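Local structure of acyl-CoA dehydrogenase (Mycobacterium thermoresistibile, 3NF4) at residues A132-E137 / S165-G170; E268-A273 / F291-M296; A327-T332 / I376-I381. The protein probably catalyses the FAD-dependent alpha,beta-dehydrogenation of an acyl-CoA thioester. All coordinates share one frame; numbering follows the deposited sequence.

Overall arrangement
Interactions 1 and 3 illustrate how an acyl-CoA dehydrogenase builds a cofactor site from a beta domain and a helical domain. Interaction 1, in the middle beta domain, grips the flavin end of FAD. Interaction 3, in the C-terminal helical domain, touches the adenine end, so both meet one extended cofactor although their centres lie 22 Å apart and their nearest atoms about 11 Å. Interaction 2 belongs to the same helical domain but lies far from the flavin, its centre 37 Å from that of interaction 1 and 26 Å from that of interaction 3. It is tied to interaction 3 across a subunit boundary, where Asp295 forms a salt bridge with Arg378 of the third subunit.

Interaction 1 of 3, residues A132-E137 / S165-G170; sequences AYSLSE and SWITHG. With FAD (flavin-adenine dinucleotide), chain C.
Ser136 and Ser165 are joined by the one backbone hydrogen bond between these segments, from Ser165 N to Ser136 O (2.9 Å, 168° at the hydrogen), with the donor tilted out of the carbonyl plane. Further along, side chains take over. Ile167 lays its CG1-CD1 arm against Ser134, with CD1 3.4 Å from Ser134 OG, while Ala132 CB sits 3.5 Å from Thr168 O. The strands run nearly antiparallel at 164°; beyond the single backbone bond it is side-chain packing that joins them, and both segments bind the flavin through hydrogen bonds of their own.

Segment 132-137 holds the pyrimidine side of the flavin. Tyr133 O accepts from FAD N3, and Ser136 N donates to FAD O2, with a weak bond from Leu135 N to the same oxygen. Ser136 OG is turned beside its own backbone N (chi1 -58°), and from there donates to FAD N1 at 2.9 Å. Segment 165-170 comes from the other strand: Thr168 OG1, also lying beside its backbone N, donates to FAD N5 at 3.1 Å, and Thr168 N gives a weak bond to FAD O4. Trp166 runs along the cofactor from N10 and C1' toward the C8 end. Its CD1 edge approaches Ser136 CB at 4.2 Å, CG lies 3.6 Å from FAD C1', and FAD O3' stands over one face of the indole, offset toward the rim. Bonds to N1 and N5 fit the family pattern and would be expected to tune the electron affinity of the ring system.

In the fold, the contact joins two sheets. Strand 131-134 pairs with strand 175-181, where Tyr176 touches both Ala132 and Ile167, whereas strand 157-168 pairs with strand 217-228 through Ile167 and Thr218.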
loop_
_atom_site.group_PDB
_atom_site.type_symbol
_atom_site.label_atom_id
_atom_site.label_comp_id
_atom_site.label_asym_id
_atom_site.label_seq_id
_atom_site.Cartn_x
_atom_site.Cartn_y
_atom_site.Cartn_z
ATOM N N ALA A 132 -15.768 26.966 -21.394
ATOM C CA ALA A 132 -15.608 25.529 -21.413
ATOM C C ALA A 132 -14.506 25.158 -22.405
ATOM O O ALA A 132 -14.115 25.976 -23.262
ATOM C CB ALA A 132 -16.920 24.830 -21.742
ATOM N N TYR A 133 -14.007 23.934 -22.264
ATOM C CA TYR A 133 -12.812 23.467 -22.950
ATOM C C TYR A 133 -13.169 22.103 -23.582
ATOM O O TYR A 133 -13.658 21.211 -22.873
ATOM C CB TYR A 133 -11.703 23.345 -21.903
ATOM C CG TYR A 133 -10.298 23.095 -22.412
ATOM C CD1 TYR A 133 -9.483 24.147 -22.810
ATOM C CD2 TYR A 133 -9.758 21.804 -22.427
ATOM C CE1 TYR A 133 -8.177 23.932 -23.264
ATOM C CE2 TYR A 133 -8.444 21.575 -22.872
ATOM C CZ TYR A 133 -7.666 22.652 -23.290
ATOM O OH TYR A 133 -6.379 22.451 -23.729
ATOM N N SER A 134 -12.929 21.956 -24.895
ATOM C CA SER A 134 -13.397 20.799 -25.668
ATOM C C SER A 134 -12.341 20.086 -26.514
ATOM O O SER A 134 -11.978 20.553 -27.613
ATOM C CB SER A 134 -14.562 21.205 -26.568
ATOM O OG SER A 134 -15.095 20.057 -27.198
ATOM N N LEU A 135 -11.889 18.927 -26.037
ATOM C CA LEU A 135 -10.781 18.222 -26.674
ATOM C C LEU A 135 -11.086 16.740 -26.906
ATOM O O LEU A 135 -10.872 16.225 -28.005
ATOM C CB LEU A 135 -9.479 18.428 -25.870
ATOM C CG LEU A 135 -8.157 17.778 -26.300
ATOM C CD1 LEU A 135 -7.417 18.642 -27.283
ATOM C CD2 LEU A 135 -7.235 17.505 -25.113
ATOM N N SER A 136 -11.599 16.073 -25.870
ATOM C CA SER A 136 -11.905 14.647 -25.899
ATOM C C SER A 136 -13.025 14.222 -26.877
ATOM O O SER A 136 -14.007 14.943 -27.071
ATOM C CB SER A 136 -12.263 14.170 -24.488
ATOM O OG SER A 136 -11.212 14.417 -23.572
ATOM N N GLU A 137 -12.857 13.034 -27.462
ATOM C CA GLU A 137 -13.877 12.371 -28.288
ATOM C C GLU A 137 -14.079 10.950 -27.736
ATOM O O GLU A 137 -13.287 10.502 -26.910
ATOM C CB GLU A 137 -13.461 12.354 -29.779
ATOM C CG GLU A 137 -13.242 13.758 -30.356
ATOM C CD GLU A 137 -12.816 13.812 -31.837
ATOM O OE1 GLU A 137 -13.063 12.845 -32.611
ATOM O OE2 GLU A 137 -12.258 14.869 -32.232
ATOM N N SER A 165 -16.888 14.930 -26.853
ATOM C CA SER A 165 -17.506 14.371 -25.641
ATOM C C SER A 165 -16.925 14.861 -24.316
ATOM O O SER A 165 -15.887 15.528 -24.270
ATOM C CB SER A 165 -17.538 12.845 -25.696
ATOM O OG SER A 165 -16.262 12.334 -25.964
ATOM N N TRP A 166 -17.620 14.544 -23.234
ATOM C CA TRP A 166 -17.184 14.890 -21.879
ATOM C C TRP A 166 -16.932 16.384 -21.711
ATOM O O TRP A 166 -15.906 16.755 -21.207
ATOM C CB TRP A 166 -15.921 14.117 -21.469
ATOM C CG TRP A 166 -15.957 12.602 -21.705
ATOM C CD1 TRP A 166 -15.179 11.888 -22.586
ATOM C CD2 TRP A 166 -16.796 11.635 -21.050
ATOM N NE1 TRP A 166 -15.499 10.557 -22.533
ATOM C CE2 TRP A 166 -16.485 10.369 -21.604
ATOM C CE3 TRP A 166 -17.783 11.717 -20.062
ATOM C CZ2 TRP A 166 -17.121 9.189 -21.195
ATOM C CZ3 TRP A 166 -18.426 10.536 -19.650
ATOM C CH2 TRP A 166 -18.088 9.290 -20.218
ATOM N N ILE A 167 -17.861 17.236 -22.135
ATOM C CA ILE A 167 -17.674 18.679 -21.985
ATOM C C ILE A 167 -18.318 19.189 -20.692
ATOM O O ILE A 167 -19.539 19.288 -20.593
ATOM C CB ILE A 167 -18.221 19.451 -23.227
ATOM C CG1 ILE A 167 -17.539 18.939 -24.518
ATOM C CG2 ILE A 167 -18.103 20.988 -23.044
ATOM C CD1 ILE A 167 -18.125 19.467 -25.793
ATOM N N THR A 168 -17.479 19.506 -19.706
ATOM C CA THR A 168 -17.881 20.186 -18.471
ATOM C C THR A 168 -18.509 21.556 -18.738
ATOM O O THR A 168 -17.903 22.405 -19.400
ATOM C CB THR A 168 -16.657 20.406 -17.576
ATOM O OG1 THR A 168 -16.133 19.130 -17.185
ATOM C CG2 THR A 168 -17.013 21.242 -16.342
ATOM N N HIS A 169 -19.712 21.767 -18.201
ATOM C CA HIS A 169 -20.511 22.955 -18.496
ATOM C C HIS A 169 -21.102 22.921 -19.926
ATOM O O HIS A 169 -21.587 23.929 -20.438
ATOM C CB HIS A 169 -19.701 24.234 -18.237
ATOM C CG HIS A 169 -20.190 25.036 -17.071
ATOM N ND1 HIS A 169 -19.339 25.606 -16.147
ATOM C CD2 HIS A 169 -21.444 25.362 -16.679
ATOM C CE1 HIS A 169 -20.051 26.246 -15.235
ATOM N NE2 HIS A 169 -21.330 26.116 -15.534
ATOM N N GLY A 170 -21.050 21.750 -20.562
ATOM C CA GLY A 170 -21.646 21.535 -21.884
ATOM C C GLY A 170 -23.104 21.968 -21.964
ATOM O O GLY A 170 -23.944 21.489 -21.204
HETATM P PA FAD C . -9.203 5.602 -22.018
HETATM O O1A FAD C . -8.198 6.463 -22.733
HETATM O O2A FAD C . -10.073 4.709 -22.861
HETATM O O5B FAD C . -8.423 4.664 -20.962
HETATM C C5B FAD C . -8.996 3.531 -20.314
HETATM C C4B FAD C . -7.950 2.890 -19.389
HETATM O O4B FAD C . -6.753 2.508 -20.099
HETATM C C3B FAD C . -7.522 3.852 -18.287
HETATM O O3B FAD C . -7.403 3.129 -17.065
HETATM C C2B FAD C . -6.144 4.332 -18.713
HETATM O O2B FAD C . -5.347 4.769 -17.589
HETATM C C1B FAD C . -5.598 3.133 -19.511
HETATM N N9A FAD C . -4.631 3.638 -20.518
HETATM C C8A FAD C . -4.924 4.399 -21.613
HETATM N N7A FAD C . -3.774 4.696 -22.257
HETATM C C5A FAD C . -2.763 4.116 -21.568
HETATM C C6A FAD C . -1.384 4.064 -21.747
HETATM N N6A FAD C . -0.819 4.706 -22.799
HETATM N N1A FAD C . -0.613 3.369 -20.855
HETATM C C2A FAD C . -1.171 2.737 -19.804
HETATM N N3A FAD C . -2.500 2.788 -19.609
HETATM C C4A FAD C . -3.307 3.460 -20.468
HETATM N N1 FAD C . -12.336 16.124 -21.454
HETATM C C2 FAD C . -12.134 17.370 -21.984
HETATM O O2 FAD C . -11.374 17.532 -22.974
HETATM N N3 FAD C . -12.749 18.455 -21.445
HETATM C C4 FAD C . -13.574 18.334 -20.372
HETATM O O4 FAD C . -14.126 19.365 -19.908
HETATM C C4X FAD C . -13.790 17.063 -19.806
HETATM N N5 FAD C . -14.622 16.914 -18.740
HETATM C C5X FAD C . -14.840 15.672 -18.231
HETATM C C6 FAD C . -15.697 15.518 -17.140
HETATM C C7 FAD C . -15.940 14.257 -16.595
HETATM C C7M FAD C . -16.876 14.135 -15.415
HETATM C C8 FAD C . -15.306 13.145 -17.163
HETATM C C8M FAD C . -15.489 11.737 -16.660
HETATM C C9 FAD C . -14.448 13.308 -18.248
HETATM C C9A FAD C . -14.199 14.556 -18.796
HETATM N N10 FAD C . -13.355 14.684 -19.854
HETATM C C10 FAD C . -13.156 15.933 -20.379
HETATM C "C1'" FAD C . -12.683 13.491 -20.455
HETATM C "C2'" FAD C . -11.542 12.880 -19.599
HETATM O "O2'" FAD C . -10.399 13.759 -19.610
HETATM C "C3'" FAD C . -11.205 11.418 -20.012
HETATM O "O3'" FAD C . -12.338 10.603 -19.682
HETATM C "C4'" FAD C . -9.958 10.761 -19.376
HETATM O "O4'" FAD C . -8.808 11.625 -19.438
HETATM C "C5'" FAD C . -9.543 9.368 -19.920
HETATM O "O5'" FAD C . -9.880 9.037 -21.291
HETATM P P FAD C . -10.920 7.833 -21.621
HETATM O O1P FAD C . -12.175 8.042 -20.793
HETATM O O2P FAD C . -11.085 7.673 -23.107
HETATM O O3P FAD C . -10.123 6.535 -21.055
#

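Interaction 2 of 3, residues E268-A273 / F291-M296; sequences EAVAYA and FLLADM
The helical segments carrying Ala269 and Leu293 run roughly antiparallel, at 156° between their directions, with axes 11.2 Å apart and the closest pair of CA atoms, those of Val270 and Leu293, separated by 7.5 Å. The axes are far enough apart that the long side chains of Leu293 and Met296 bridge the gap to the alanines and Val270 on the facing helix.

Leu293 is the projecting residue. Its CG is anti to the carbonyl carbon (chi1 -74°), and the two methyls of its fork are divided between neighbours on the facing helix. CD1 meets Ala273 CB at 3.8 Å, while CD2 lies 4.0 Å from Ala269 CB, one helical turn earlier. The same CD2 also touches Val270 CG2 at 4.2 Å, the two side chains lying obliquely to each other. Ala269 is thus approached twice, because Met296, one turn beyond Leu293 and bent at its last torsion (chi3 54°), brings CE to 3.9 Å from Ala269 CB. The side chains that meet are all apolar, and the contact is modest in area, burying 161 Å² over both sides.

Together the segments form part of the C-terminal helical domain. Helix 321-346 packs alongside both, with Val345 touching Ala269 and Leu292, and Asp341 touching Met296. On helix 289-315, Phe291 and Ala294 pack against Arg378 and Ile381 of the third subunit, which places helix 289-315 at the subunit interface.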
loop_
_atom_site.group_PDB
_atom_site.type_symbol
_atom_site.label_atom_id
_atom_site.label_comp_id
_atom_site.label_asym_id
_atom_site.label_seq_id
_atom_site.Cartn_x
_atom_site.Cartn_y
_atom_site.Cartn_z
ATOM N N GLU A 268 -15.109 16.490 8.782
ATOM C CA GLU A 268 -16.231 15.644 9.190
ATOM C C GLU A 268 -15.832 14.530 10.179
ATOM O O GLU A 268 -16.489 14.351 11.211
ATOM C CB GLU A 268 -16.900 14.993 7.979
ATOM C CG GLU A 268 -17.609 15.950 7.030
ATOM C CD GLU A 268 -18.865 16.579 7.636
ATOM O OE1 GLU A 268 -19.450 15.980 8.584
ATOM O OE2 GLU A 268 -19.284 17.666 7.149
ATOM N N ALA A 269 -14.763 13.794 9.859
ATOM C CA ALA A 269 -14.363 12.622 10.640
ATOM C C ALA A 269 -13.757 12.989 12.009
ATOM O O ALA A 269 -14.026 12.317 13.009
ATOM C CB ALA A 269 -13.405 11.722 9.834
ATOM N N VAL A 270 -12.934 14.038 12.043
ATOM C CA VAL A 270 -12.431 14.596 13.308
ATOM C C VAL A 270 -13.579 15.035 14.230
ATOM O O VAL A 270 -13.622 14.623 15.375
ATOM C CB VAL A 270 -11.426 15.756 13.082
ATOM C CG1 VAL A 270 -11.085 16.458 14.395
ATOM C CG2 VAL A 270 -10.147 15.222 12.388
ATOM N N ALA A 271 -14.513 15.841 13.728
ATOM C CA ALA A 271 -15.699 16.205 14.524
ATOM C C ALA A 271 -16.457 14.973 15.067
ATOM O O ALA A 271 -16.667 14.879 16.291
ATOM C CB ALA A 271 -16.654 17.152 13.744
ATOM N N TYR A 272 -16.842 14.039 14.185
ATOM C CA TYR A 272 -17.516 12.798 14.613
ATOM C C TYR A 272 -16.765 11.973 15.667
ATOM O O TYR A 272 -17.362 11.534 16.644
ATOM C CB TYR A 272 -17.835 11.880 13.426
ATOM C CG TYR A 272 -18.814 10.758 13.789
ATOM C CD1 TYR A 272 -20.183 11.022 13.924
ATOM C CD2 TYR A 272 -18.375 9.450 14.021
ATOM C CE1 TYR A 272 -21.098 9.998 14.254
ATOM C CE2 TYR A 272 -19.275 8.431 14.356
ATOM C CZ TYR A 272 -20.630 8.717 14.472
ATOM O OH TYR A 272 -21.532 7.729 14.805
ATOM N N ALA A 273 -15.471 11.727 15.441
ATOM C CA ALA A 273 -14.648 10.950 16.388
ATOM C C ALA A 273 -14.567 11.628 17.766
ATOM O O ALA A 273 -14.351 10.958 18.779
ATOM C CB ALA A 273 -13.237 10.670 15.827
ATOM N N PHE A 291 -4.917 6.124 14.995
ATOM C CA PHE A 291 -3.942 5.837 13.951
ATOM C C PHE A 291 -4.531 6.001 12.519
ATOM O O PHE A 291 -3.859 6.474 11.615
ATOM C CB PHE A 291 -3.329 4.443 14.168
ATOM C CG PHE A 291 -2.188 4.425 15.176
ATOM C CD1 PHE A 291 -2.192 5.274 16.283
ATOM C CD2 PHE A 291 -1.095 3.573 14.998
ATOM C CE1 PHE A 291 -1.143 5.262 17.211
ATOM C CE2 PHE A 291 -0.046 3.562 15.888
ATOM C CZ PHE A 291 -0.064 4.410 17.007
ATOM N N LEU A 292 -5.792 5.640 12.330
ATOM C CA LEU A 292 -6.440 5.874 11.044
ATOM C C LEU A 292 -6.572 7.393 10.760
ATOM O O LEU A 292 -6.239 7.836 9.661
ATOM C CB LEU A 292 -7.800 5.192 11.022
ATOM C CG LEU A 292 -8.489 4.809 9.727
ATOM C CD1 LEU A 292 -7.882 3.513 9.171
ATOM C CD2 LEU A 292 -9.955 4.603 10.006
ATOM N N LEU A 293 -7.020 8.176 11.745
ATOM C CA LEU A 293 -7.103 9.643 11.611
ATOM C C LEU A 293 -5.742 10.320 11.426
ATOM O O LEU A 293 -5.619 11.287 10.666
ATOM C CB LEU A 293 -7.815 10.272 12.814
ATOM C CG LEU A 293 -9.331 10.116 12.919
ATOM C CD1 LEU A 293 -9.763 10.370 14.362
ATOM C CD2 LEU A 293 -10.049 11.051 11.959
ATOM N N ALA A 294 -4.733 9.821 12.133
ATOM C CA ALA A 294 -3.349 10.322 11.990
ATOM C C ALA A 294 -2.843 10.157 10.561
ATOM O O ALA A 294 -2.262 11.100 10.011
ATOM C CB ALA A 294 -2.368 9.639 13.014
ATOM N N ASP A 295 -3.069 8.985 9.964
ATOM C CA ASP A 295 -2.666 8.740 8.555
ATOM C C ASP A 295 -3.455 9.579 7.550
ATOM O O ASP A 295 -2.879 10.023 6.570
ATOM C CB ASP A 295 -2.714 7.246 8.164
ATOM C CG ASP A 295 -1.551 6.411 8.793
ATOM O OD1 ASP A 295 -0.385 6.878 8.911
ATOM O OD2 ASP A 295 -1.812 5.257 9.174
ATOM N N MET A 296 -4.739 9.828 7.827
ATOM C CA MET A 296 -5.540 10.797 7.057
ATOM C C MET A 296 -4.961 12.249 7.115
ATOM O O MET A 296 -4.872 12.934 6.069
ATOM C CB MET A 296 -7.034 10.797 7.503
ATOM C CG MET A 296 -7.798 9.450 7.276
ATOM S SD MET A 296 -9.402 9.304 8.187
ATOM C CE MET A 296 -10.294 10.779 7.682
#

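Interaction 3 of 3, residues A327-T332 / I376-I381; sequences AKLTAT and IQRLVI. With FAD (flavin-adenine dinucleotide), chain C.
Leu329 and Arg378 meet across two roughly antiparallel helices (143°) of the C-terminal four-helix-bundle domain of the acyl-CoA dehydrogenase family. Leu329 CD1 lies over one face of the Arg378 guanidinium, offset toward the rim, with NH1 at 3.7 Å. The Arg378 chain, extended from CG to NE, crosses the Leu329 side chain at about a right angle. Beside it, Lys328 CD rests 3.7 Å from Gln377 NE2, the two chains likewise crossing near a right angle, and Leu329 CD2 makes a longer contact with Ile381 CD1.

The polar ends are fixed by residues around the pair. Lys328 NZ bonds to Asn374 OD1 and to the carbonyls of Met367 and Gly372, and Gly372 O also accepts from Gln377 NE2, whose OE1 is hydrogen-bonded to Ser325 OG. Arg378 NE forms a salt bridge with Asp295 OD1 of the third subunit, so the guanidinium spans intrachain packing and the subunit interface.

On the far side of helix 374-383, Ile376 CD1 touches the adenine of FAD, 3.6 Å from FAD C5A. Within helix 321-346, Lys328 O takes two donors, Thr332 N and Thr332 OG1 (3.0 Å), arriving from opposite faces of its carbonyl plane.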
loop_
_atom_site.group_PDB
_atom_site.type_symbol
_atom_site.label_atom_id
_atom_site.label_comp_id
_atom_site.label_asym_id
_atom_site.label_seq_id
_atom_site.Cartn_x
_atom_site.Cartn_y
_atom_site.Cartn_z
ATOM N N ALA A 327 2.330 16.321 -8.280
ATOM C CA ALA A 327 1.261 16.923 -7.451
ATOM C C ALA A 327 -0.159 16.343 -7.710
ATOM O O ALA A 327 -0.894 16.030 -6.777
ATOM C CB ALA A 327 1.259 18.462 -7.587
ATOM N N LYS A 328 -0.533 16.179 -8.981
ATOM C CA LYS A 328 -1.868 15.684 -9.354
ATOM C C LYS A 328 -2.067 14.214 -8.940
ATOM O O LYS A 328 -3.072 13.876 -8.327
ATOM C CB LYS A 328 -2.102 15.921 -10.861
ATOM C CG LYS A 328 -3.527 15.689 -11.336
ATOM C CD LYS A 328 -3.767 14.224 -11.724
ATOM C CE LYS A 328 -5.188 14.042 -12.253
ATOM N NZ LYS A 328 -5.627 12.635 -12.183
ATOM N N LEU A 329 -1.097 13.352 -9.264
ATOM C CA LEU A 329 -1.083 11.945 -8.823
ATOM C C LEU A 329 -1.204 11.801 -7.301
ATOM O O LEU A 329 -2.064 11.056 -6.801
ATOM C CB LEU A 329 0.203 11.249 -9.272
ATOM C CG LEU A 329 0.428 9.837 -8.708
ATOM C CD1 LEU A 329 -0.461 8.842 -9.419
ATOM C CD2 LEU A 329 1.854 9.409 -8.869
ATOM N N THR A 330 -0.330 12.501 -6.576
ATOM C CA THR A 330 -0.267 12.472 -5.101
ATOM C C THR A 330 -1.582 12.944 -4.478
ATOM O O THR A 330 -2.177 12.246 -3.651
ATOM C CB THR A 330 0.918 13.391 -4.657
ATOM O OG1 THR A 330 2.149 12.730 -4.989
ATOM C CG2 THR A 330 0.901 13.729 -3.162
ATOM N N ALA A 331 -2.054 14.111 -4.894
ATOM C CA ALA A 331 -3.260 14.707 -4.324
ATOM C C ALA A 331 -4.563 13.921 -4.593
ATOM O O ALA A 331 -5.470 13.898 -3.727
ATOM C CB ALA A 331 -3.396 16.152 -4.791
ATOM N N THR A 332 -4.660 13.268 -5.754
ATOM C CA THR A 332 -5.870 12.478 -6.062
ATOM C C THR A 332 -5.823 11.085 -5.447
ATOM O O THR A 332 -6.847 10.578 -4.971
ATOM C CB THR A 332 -6.220 12.432 -7.601
ATOM O OG1 THR A 332 -5.167 11.799 -8.352
ATOM C CG2 THR A 332 -6.439 13.831 -8.134
ATOM N N ILE A 376 -1.479 7.515 -16.969
ATOM C CA ILE A 376 -0.793 8.511 -17.821
ATOM C C ILE A 376 0.202 9.412 -17.027
ATOM O O ILE A 376 1.341 9.649 -17.504
ATOM C CB ILE A 376 -1.833 9.326 -18.703
ATOM C CG1 ILE A 376 -2.043 8.623 -20.038
ATOM C CG2 ILE A 376 -1.388 10.743 -19.021
ATOM C CD1 ILE A 376 -2.853 7.364 -19.969
ATOM N N GLN A 377 -0.209 9.889 -15.833
ATOM C CA GLN A 377 0.724 10.636 -14.933
ATOM C C GLN A 377 2.030 9.875 -14.679
ATOM O O GLN A 377 3.098 10.426 -14.867
ATOM C CB GLN A 377 0.100 11.053 -13.582
ATOM C CG GLN A 377 -1.137 11.981 -13.619
ATOM C CD GLN A 377 -1.039 13.196 -14.587
ATOM O OE1 GLN A 377 0.049 13.682 -14.915
ATOM N NE2 GLN A 377 -2.207 13.685 -15.036
ATOM N N ARG A 378 1.939 8.606 -14.272
ATOM C CA ARG A 378 3.107 7.772 -14.093
ATOM C C ARG A 378 3.976 7.617 -15.367
ATOM O O ARG A 378 5.222 7.507 -15.296
ATOM C CB ARG A 378 2.709 6.386 -13.548
ATOM C CG ARG A 378 2.075 6.384 -12.113
ATOM C CD ARG A 378 1.761 4.919 -11.653
ATOM N NE ARG A 378 1.424 4.879 -10.236
ATOM C CZ ARG A 378 0.206 5.071 -9.725
ATOM N NH1 ARG A 378 -0.841 5.311 -10.500
ATOM N NH2 ARG A 378 0.038 5.056 -8.411
ATOM N N LEU A 379 3.316 7.580 -16.526
ATOM C CA LEU A 379 4.016 7.427 -17.809
ATOM C C LEU A 379 4.761 8.742 -18.136
ATOM O O LEU A 379 5.924 8.725 -18.522
ATOM C CB LEU A 379 3.032 6.996 -18.914
ATOM C CG LEU A 379 3.523 6.810 -20.358
ATOM C CD1 LEU A 379 4.784 5.897 -20.458
ATOM C CD2 LEU A 379 2.398 6.303 -21.314
ATOM N N VAL A 380 4.119 9.873 -17.904
ATOM C CA VAL A 380 4.804 11.173 -18.019
ATOM C C VAL A 380 6.067 11.275 -17.124
ATOM O O VAL A 380 7.163 11.582 -17.629
ATOM C CB VAL A 380 3.810 12.355 -17.816
ATOM C CG1 VAL A 380 4.507 13.685 -17.431
ATOM C CG2 VAL A 380 3.017 12.543 -19.100
ATOM N N ILE A 381 5.926 10.956 -15.832
ATOM C CA ILE A 381 7.045 10.965 -14.885
ATOM C C ILE A 381 8.211 10.036 -15.309
ATOM O O ILE A 381 9.386 10.430 -15.241
ATOM C CB ILE A 381 6.566 10.635 -13.422
ATOM C CG1 ILE A 381 5.553 11.693 -12.947
ATOM C CG2 ILE A 381 7.750 10.554 -12.479
ATOM C CD1 ILE A 381 4.516 11.248 -11.868
HETATM P PA FAD C . -9.203 5.602 -22.018
HETATM O O1A FAD C . -8.198 6.463 -22.733
HETATM O O2A FAD C . -10.073 4.709 -22.861
HETATM O O5B FAD C . -8.423 4.664 -20.962
HETATM C C5B FAD C . -8.996 3.531 -20.314
HETATM C C4B FAD C . -7.950 2.890 -19.389
HETATM O O4B FAD C . -6.753 2.508 -20.099
HETATM C C3B FAD C . -7.522 3.852 -18.287
HETATM O O3B FAD C . -7.403 3.129 -17.065
HETATM C C2B FAD C . -6.144 4.332 -18.713
HETATM O O2B FAD C . -5.347 4.769 -17.589
HETATM C C1B FAD C . -5.598 3.133 -19.511
HETATM N N9A FAD C . -4.631 3.638 -20.518
HETATM C C8A FAD C . -4.924 4.399 -21.613
HETATM N N7A FAD C . -3.774 4.696 -22.257
HETATM C C5A FAD C . -2.763 4.116 -21.568
HETATM C C6A FAD C . -1.384 4.064 -21.747
HETATM N N6A FAD C . -0.819 4.706 -22.799
HETATM N N1A FAD C . -0.613 3.369 -20.855
HETATM C C2A FAD C . -1.171 2.737 -19.804
HETATM N N3A FAD C . -2.500 2.788 -19.609
HETATM C C4A FAD C . -3.307 3.460 -20.468
HETATM N N1 FAD C . -12.336 16.124 -21.454
HETATM C C2 FAD C . -12.134 17.370 -21.984
HETATM O O2 FAD C . -11.374 17.532 -22.974
HETATM N N3 FAD C . -12.749 18.455 -21.445
HETATM C C4 FAD C . -13.574 18.334 -20.372
HETATM O O4 FAD C . -14.126 19.365 -19.908
HETATM C C4X FAD C . -13.790 17.063 -19.806
HETATM N N5 FAD C . -14.622 16.914 -18.740
HETATM C C5X FAD C . -14.840 15.672 -18.231
HETATM C C6 FAD C . -15.697 15.518 -17.140
HETATM C C7 FAD C . -15.940 14.257 -16.595
HETATM C C7M FAD C . -16.876 14.135 -15.415
HETATM C C8 FAD C . -15.306 13.145 -17.163
HETATM C C8M FAD C . -15.489 11.737 -16.660
HETATM C C9 FAD C . -14.448 13.308 -18.248
HETATM C C9A FAD C . -14.199 14.556 -18.796
HETATM N N10 FAD C . -13.355 14.684 -19.854
HETATM C C10 FAD C . -13.156 15.933 -20.379
HETATM C "C1'" FAD C . -12.683 13.491 -20.455
HETATM C "C2'" FAD C . -11.542 12.880 -19.599
HETATM O "O2'" FAD C . -10.399 13.759 -19.610
HETATM C "C3'" FAD C . -11.205 11.418 -20.012
HETATM O "O3'" FAD C . -12.338 10.603 -19.682
HETATM C "C4'" FAD C . -9.958 10.761 -19.376
HETATM O "O4'" FAD C . -8.808 11.625 -19.438
HETATM C "C5'" FAD C . -9.543 9.368 -19.920
HETATM O "O5'" FAD C . -9.880 9.037 -21.291
HETATM P P FAD C . -10.920 7.833 -21.621
HETATM O O1P FAD C . -12.175 8.042 -20.793
HETATM O O2P FAD C . -11.085 7.673 -23.107
HETATM O O3P FAD C . -10.123 6.535 -21.055
#